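Local coordinates for response regulator (Pseudomonas putida, PDB 3HDV), which probably acts as a response regulator, its receiver domain taking up a phosphoryl group on an aspartate to relay a two-component signal, at residues B[86-91]-B[105-110]. Numbering follows the deposited sequence.
Sequences VVSGDT and VDFLLK
Ser88 O is gripped twice: Lys110 N donates to it at 2.9 Å from above the carbonyl plane, and a water donates to it as well. The same water donates to Lys110 O, linking the end of strand 83-88 to the residue that follows strand 106-109. Upstream, Leu108 supplies both of its backbone polar groups, its N reaching Val86 O at 2.7 Å and its O receiving Ser88 N at 2.8 Å, while Val86 N bonds to Asp106 O. On the side of the sheet where Val86, Ser88, Phe107 and Leu109 point, Val86 and Phe107 lie side by side. With Val86 CG1 anti to the backbone N (chi1 168°), this methyl sits over one face of the ring, 4.0 Å from its centroid, a CH-pi contact. Thr91 meets the ring tip to tip, its CG2 coming at the ring edge 3.8 Å from Phe107 CZ, and the same methyl packs against Leu109 CD2 at 3.6 Å. Strands 83-88 and 106-109 run parallel as neighbours, joined through helix 93-101 in a beta-alpha-beta crossover of the CheY-like receiver fold, with 106-109 outermost in the chain's sheet. Gly89 N bonds to OD1 of Asp59, the predicted phosphorylation site, which places the turn after Ser88 beside the probable phosphoacceptor; Thr91 OG1 bonds to Glu95 OE1. Phe107 also packs on Ala96, Val99 and Met100 of helix 93-101; an alanine in its place would probably leave Val86 CG1 without the ring face it covers and Thr91 CG2 without the ring edge it meets, and open a gap beneath that helix. On the other side of the sheet, Val87 CG1 touches Lys110 CG at 3.8 Å, the two side chains crossing at about a right angle. At the opposite end of 105-110, Asp106 OD1 accepts Phe107 N and a hydrogen bond from His101 of the second subunit.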
loop_
_atom_site.group_PDB
_atom_site.type_symbol
_atom_site.label_atom_id
_atom_site.label_comp_id
_atom_site.label_asym_id
_atom_site.label_seq_id
_atom_site.Cartn_x
_atom_site.Cartn_y
_atom_site.Cartn_z
ATOM N N VAL B 86 15.264 -5.090 3.045
ATOM C CA VAL B 86 14.324 -6.038 3.677
ATOM C C VAL B 86 13.355 -5.226 4.539
ATOM O O VAL B 86 13.792 -4.382 5.347
ATOM C CB VAL B 86 15.082 -7.081 4.476
ATOM C CG1 VAL B 86 14.122 -7.918 5.408
ATOM C CG2 VAL B 86 15.852 -8.045 3.442
ATOM N N VAL B 87 12.067 -5.439 4.307
ATOM C CA VAL B 87 11.002 -4.964 5.216
ATOM C C VAL B 87 10.232 -6.166 5.756
ATOM O O VAL B 87 9.370 -6.712 5.068
ATOM C CB VAL B 87 10.124 -3.880 4.559
ATOM C CG1 VAL B 87 9.073 -3.346 5.574
ATOM C CG2 VAL B 87 11.044 -2.661 4.084
ATOM N N SER B 88 10.509 -6.550 7.013
ATOM C CA SER B 88 10.065 -7.853 7.509
ATOM C C SER B 88 8.942 -7.891 8.540
ATOM O O SER B 88 8.923 -7.081 9.505
ATOM C CB SER B 88 11.266 -8.541 8.132
ATOM O OG SER B 88 10.941 -9.860 8.462
ATOM N N GLY B 89 8.039 -8.865 8.356
ATOM C CA GLY B 89 7.168 -9.320 9.439
ATOM C C GLY B 89 7.954 -10.067 10.513
ATOM O O GLY B 89 9.165 -9.901 10.619
ATOM N N ASP B 90 7.286 -10.913 11.293
ATOM C CA ASP B 90 7.946 -11.686 12.373
ATOM C C ASP B 90 9.245 -12.366 11.924
ATOM O O ASP B 90 9.276 -13.099 10.909
ATOM C CB ASP B 90 7.004 -12.781 12.922
ATOM C CG ASP B 90 5.718 -12.210 13.573
ATOM O OD1 ASP B 90 5.629 -10.972 13.883
ATOM O OD2 ASP B 90 4.772 -13.022 13.748
ATOM N N THR B 91 10.314 -12.116 12.663
ATOM C CA THR B 91 11.618 -12.669 12.306
ATOM C C THR B 91 12.344 -12.854 13.653
ATOM O O THR B 91 11.685 -12.856 14.694
ATOM C CB THR B 91 12.395 -11.752 11.279
ATOM O OG1 THR B 91 13.736 -12.246 11.080
ATOM C CG2 THR B 91 12.493 -10.281 11.756
ATOM N N VAL B 105 20.946 -3.721 1.846
ATOM C CA VAL B 105 21.105 -2.267 2.151
ATOM C C VAL B 105 20.651 -1.962 3.595
ATOM O O VAL B 105 21.335 -1.243 4.338
ATOM C CB VAL B 105 20.266 -1.443 1.166
ATOM C CG1 VAL B 105 20.146 0.089 1.563
ATOM C CG2 VAL B 105 20.855 -1.621 -0.261
ATOM N N ASP B 106 19.468 -2.460 3.977
ATOM C CA ASP B 106 19.055 -2.345 5.376
ATOM C C ASP B 106 17.988 -3.379 5.638
ATOM O O ASP B 106 17.505 -4.016 4.682
ATOM C CB ASP B 106 18.481 -0.948 5.672
ATOM C CG ASP B 106 18.698 -0.509 7.128
ATOM O OD1 ASP B 106 18.920 -1.336 8.074
ATOM O OD2 ASP B 106 18.677 0.713 7.324
ATOM N N PHE B 107 17.596 -3.510 6.921
ATOM C CA PHE B 107 16.668 -4.542 7.371
ATOM C C PHE B 107 15.738 -3.763 8.286
ATOM O O PHE B 107 16.132 -3.391 9.384
ATOM C CB PHE B 107 17.467 -5.626 8.114
ATOM C CG PHE B 107 16.679 -6.852 8.543
ATOM C CD1 PHE B 107 17.025 -8.105 8.055
ATOM C CD2 PHE B 107 15.653 -6.770 9.498
ATOM C CE1 PHE B 107 16.333 -9.279 8.450
ATOM C CE2 PHE B 107 14.934 -7.939 9.908
ATOM C CZ PHE B 107 15.282 -9.190 9.387
ATOM N N LEU B 108 14.511 -3.523 7.842
ATOM C CA LEU B 108 13.538 -2.777 8.614
ATOM C C LEU B 108 12.443 -3.686 9.128
ATOM O O LEU B 108 12.027 -4.601 8.431
ATOM C CB LEU B 108 12.889 -1.712 7.728
ATOM C CG LEU B 108 13.554 -0.349 7.545
ATOM C CD1 LEU B 108 15.008 -0.435 7.369
ATOM C CD2 LEU B 108 12.893 0.516 6.424
ATOM N N LEU B 109 11.904 -3.396 10.304
ATOM C CA LEU B 109 10.757 -4.166 10.805
ATOM C C LEU B 109 9.443 -3.469 10.504
ATOM O O LEU B 109 9.354 -2.240 10.542
ATOM C CB LEU B 109 10.905 -4.492 12.309
ATOM C CG LEU B 109 12.125 -5.322 12.777
ATOM C CD1 LEU B 109 12.184 -5.350 14.328
ATOM C CD2 LEU B 109 12.014 -6.731 12.252
ATOM N N LYS B 110 8.433 -4.256 10.176
ATOM C CA LYS B 110 7.058 -3.754 10.047
ATOM C C LYS B 110 6.530 -3.439 11.482
ATOM O O LYS B 110 7.003 -4.032 12.418
ATOM C CB LYS B 110 6.173 -4.793 9.328
ATOM C CG LYS B 110 6.597 -5.129 7.849
ATOM C CD LYS B 110 5.746 -6.244 7.262
ATOM C CE LYS B 110 4.322 -5.735 6.969
ATOM N NZ LYS B 110 3.386 -6.817 6.429
HETATM O O HOH W 1 7.877 -6.762 12.243
#